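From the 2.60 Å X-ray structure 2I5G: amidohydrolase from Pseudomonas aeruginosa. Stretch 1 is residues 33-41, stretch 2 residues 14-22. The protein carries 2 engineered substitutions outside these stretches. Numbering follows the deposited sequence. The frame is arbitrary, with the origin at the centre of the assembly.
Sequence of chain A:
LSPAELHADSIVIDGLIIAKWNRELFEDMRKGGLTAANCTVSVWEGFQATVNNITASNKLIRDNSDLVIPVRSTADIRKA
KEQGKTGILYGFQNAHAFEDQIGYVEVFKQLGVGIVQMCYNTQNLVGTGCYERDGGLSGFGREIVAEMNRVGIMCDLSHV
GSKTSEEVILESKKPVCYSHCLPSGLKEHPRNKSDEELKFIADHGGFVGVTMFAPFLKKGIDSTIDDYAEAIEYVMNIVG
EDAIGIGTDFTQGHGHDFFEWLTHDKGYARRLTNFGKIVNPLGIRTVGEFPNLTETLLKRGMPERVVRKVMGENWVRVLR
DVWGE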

# COMPACT_ATOMS: atom_id res chain seq x y z
N GLY A 33 23.92 28.26 -13.90
CA GLY A 33 24.98 27.35 -14.33
C GLY A 33 24.77 25.90 -13.94
O GLY A 33 25.72 25.11 -13.94
N LEU A 34 23.53 25.54 -13.62
CA LEU A 34 23.19 24.19 -13.22
C LEU A 34 23.55 23.21 -14.34
O LEU A 34 23.22 23.44 -15.50
CB LEU A 34 21.68 24.11 -12.93
CG LEU A 34 21.11 22.90 -12.19
CD1 LEU A 34 21.69 22.84 -10.79
CD2 LEU A 34 19.59 23.02 -12.12
N THR A 35 24.25 22.13 -13.98
CA THR A 35 24.64 21.14 -14.98
C THR A 35 23.55 20.08 -15.10
O THR A 35 23.14 19.73 -16.21
CB THR A 35 25.96 20.45 -14.60
OG1 THR A 35 26.96 21.45 -14.36
CG2 THR A 35 26.42 19.54 -15.71
N ALA A 36 23.09 19.57 -13.97
CA ALA A 36 22.05 18.55 -13.98
C ALA A 36 21.20 18.60 -12.72
O ALA A 36 21.61 19.16 -11.70
CB ALA A 36 22.67 17.17 -14.14
N ALA A 37 20.00 18.02 -12.79
CA ALA A 37 19.11 18.02 -11.64
C ALA A 37 18.11 16.87 -11.61
O ALA A 37 17.58 16.45 -12.64
CB ALA A 37 18.37 19.34 -11.57
N ASN A 38 17.86 16.36 -10.40
CA ASN A 38 16.89 15.29 -10.18
C ASN A 38 15.52 15.96 -10.15
O ASN A 38 15.14 16.57 -9.15
CB ASN A 38 17.13 14.61 -8.82
CG ASN A 38 15.99 13.67 -8.41
OD1 ASN A 38 14.96 13.60 -9.06
ND2 ASN A 38 16.19 12.94 -7.31
N CYS A 39 14.77 15.86 -11.24
CA CYS A 39 13.45 16.47 -11.30
C CYS A 39 12.35 15.47 -11.02
O CYS A 39 12.26 14.41 -11.65
CB CYS A 39 13.23 17.14 -12.65
SG CYS A 39 14.35 18.53 -12.92
N THR A 40 11.50 15.82 -10.06
CA THR A 40 10.38 14.98 -9.67
C THR A 40 9.24 15.02 -10.67
O THR A 40 8.78 16.09 -11.07
CB THR A 40 9.85 15.43 -8.30
OG1 THR A 40 10.91 15.40 -7.34
CG2 THR A 40 8.73 14.52 -7.84
N VAL A 41 8.79 13.83 -11.08
CA VAL A 41 7.69 13.70 -12.02
C VAL A 41 6.58 12.83 -11.40
O VAL A 41 5.69 12.34 -12.10
CB VAL A 41 8.16 13.04 -13.35
CG1 VAL A 41 9.36 13.80 -13.91
CG2 VAL A 41 8.53 11.60 -13.11
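Stretch 2 14-22: DGLIIAKWN

The first half of stretch 2 runs alongside stretch 1 in the same direction, and the two pair as parallel β-strands, burying 512 Å² in all. The register is Ala 37 with Asp 14 and Cys 39 with Ile 17. The register advances two positions in stretch 1, from Ala 37 to Cys 39, and three in stretch 2, from Asp 14 to Ile 17, so the pairing contains a β-bulge, with the extra residue in stretch 2, where the chain turns a corner at Gly 15.

Stretch 1 begins at Gly 33, the first residue to leave the preceding helix, in a Schellman motif; its positive phi (67°) is a conformation that glycine adopts readily. Gly 33 itself makes no contact with stretch 2. Leu 34 is the first residue to do so, its CB directed toward the other stretch: Leu 34 CD1 lies 4.1 Å from Asp 14 CB, and Leu 34 CD2 packs at 4.1 Å against Ile 17 CD1. Thr 35 stays clear of the partner.

The backbone ladder opens at Ala 36, whose O accepts a hydrogen bond from Asp 14 N at 3.1 Å. Ala 37, extended at phi/psi -154/142, places its CB on the same sheet face as the side chains of Asp 14, Cys 39 and Ile 17. There Ala 37 CB is 4.2 Å from Asp 14 CB and 3.9 Å from Ile 17 CD1; Ile 17 adopts chi1 m and chi2 t.

Asn 38 spans the bulge. Its N donates to Asp 14 O at 3.0 Å in a nearly straight hydrogen bond, while its O accepts one from Ile 17 N at 3.1 Å, with Leu 16 CA also close to Asn 38 O at 3.6 Å. The CA-to-CB bond of Asn 38 points toward stretch 2, and the t rotamer places ND2 3.0 Å from Gly 15 O. Within stretch 2 the corner is further tied by a hydrogen bond from Leu 16 N to Asp 14 OD2 (3.0 Å).

At Cys 39, on the face it shares with Ala 37, Asp 14 and Ile 17, the packing extends to an aromatic side chain: Cys 39 CB approaches Trp 21 CZ2 at 3.6 Å, near the plane of the ring and at its edge. The sulfur also lies at that edge.

Thr 40 closes the ladder, its N donating to Ile 17 O at 3.2 Å. Its CA-to-CB bond is directed toward stretch 2, where Thr 40 CB meets Ile 18 CG2 at a tight 3.2 Å and Thr 40 OG1 lies 3.7 Å from Leu 16 CD1. Beyond it, Val 41 makes no close contact.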

# COMPACT_ATOMS: atom_id res chain seq x y z
N ASP A 14 21.85 19.23 -8.62
CA ASP A 14 20.89 19.42 -7.53
C ASP A 14 20.10 18.15 -7.32
O ASP A 14 19.42 17.67 -8.22
CB ASP A 14 19.95 20.58 -7.84
CG ASP A 14 19.04 20.92 -6.67
OD1 ASP A 14 18.40 22.00 -6.72
OD2 ASP A 14 18.97 20.12 -5.71
N GLY A 15 20.19 17.62 -6.11
CA GLY A 15 19.50 16.39 -5.76
C GLY A 15 17.98 16.39 -5.83
O GLY A 15 17.37 15.33 -5.90
N LEU A 16 17.36 17.57 -5.78
CA LEU A 16 15.91 17.61 -5.84
C LEU A 16 15.29 18.95 -6.22
O LEU A 16 15.57 19.98 -5.61
CB LEU A 16 15.29 17.18 -4.52
CG LEU A 16 13.83 16.81 -4.76
CD1 LEU A 16 13.74 15.31 -5.00
CD2 LEU A 16 12.97 17.20 -3.58
N ILE A 17 14.42 18.90 -7.22
CA ILE A 17 13.72 20.07 -7.71
C ILE A 17 12.31 19.69 -8.15
O ILE A 17 12.13 18.75 -8.92
CB ILE A 17 14.49 20.71 -8.89
CG1 ILE A 17 15.76 21.38 -8.36
CG2 ILE A 17 13.62 21.74 -9.60
CD1 ILE A 17 16.58 22.10 -9.44
N ILE A 18 11.31 20.40 -7.61
CA ILE A 18 9.90 20.21 -7.94
C ILE A 18 9.35 21.60 -8.25
O ILE A 18 8.57 22.16 -7.48
CB ILE A 18 9.05 19.65 -6.77
CG1 ILE A 18 9.57 20.17 -5.43
CG2 ILE A 18 9.00 18.16 -6.83
CD1 ILE A 18 10.89 19.57 -4.99
N ALA A 19 9.80 22.15 -9.37
CA ALA A 19 9.37 23.48 -9.79
C ALA A 19 8.32 23.34 -10.88
O ALA A 19 8.21 22.30 -11.52
CB ALA A 19 10.56 24.26 -10.32
N LYS A 20 7.53 24.40 -11.08
CA LYS A 20 6.52 24.41 -12.13
C LYS A 20 7.34 24.43 -13.42
O LYS A 20 8.21 25.28 -13.57
CB LYS A 20 5.67 25.68 -12.04
CG LYS A 20 4.50 25.74 -13.01
CD LYS A 20 3.31 24.95 -12.50
CE LYS A 20 2.62 25.68 -11.34
NZ LYS A 20 1.43 24.95 -10.81
N TRP A 21 7.09 23.49 -14.32
CA TRP A 21 7.86 23.44 -15.56
C TRP A 21 7.40 24.36 -16.68
O TRP A 21 6.22 24.42 -17.02
CB TRP A 21 7.92 22.00 -16.08
CG TRP A 21 9.04 21.18 -15.50
CD1 TRP A 21 9.50 21.20 -14.21
CD2 TRP A 21 9.79 20.16 -16.18
NE1 TRP A 21 10.49 20.26 -14.04
CE2 TRP A 21 10.69 19.61 -15.23
CE3 TRP A 21 9.80 19.66 -17.49
CZ2 TRP A 21 11.57 18.58 -15.56
CZ3 TRP A 21 10.67 18.64 -17.81
CH2 TRP A 21 11.55 18.11 -16.85
N ASN A 22 8.36 25.10 -17.23
CA ASN A 22 8.13 26.02 -18.34
C ASN A 22 9.49 26.49 -18.82
O ASN A 22 10.50 26.18 -18.19
CB ASN A 22 7.24 27.20 -17.92
CG ASN A 22 7.79 27.95 -16.73
OD1 ASN A 22 8.89 28.49 -16.76
ND2 ASN A 22 7.01 27.98 -15.65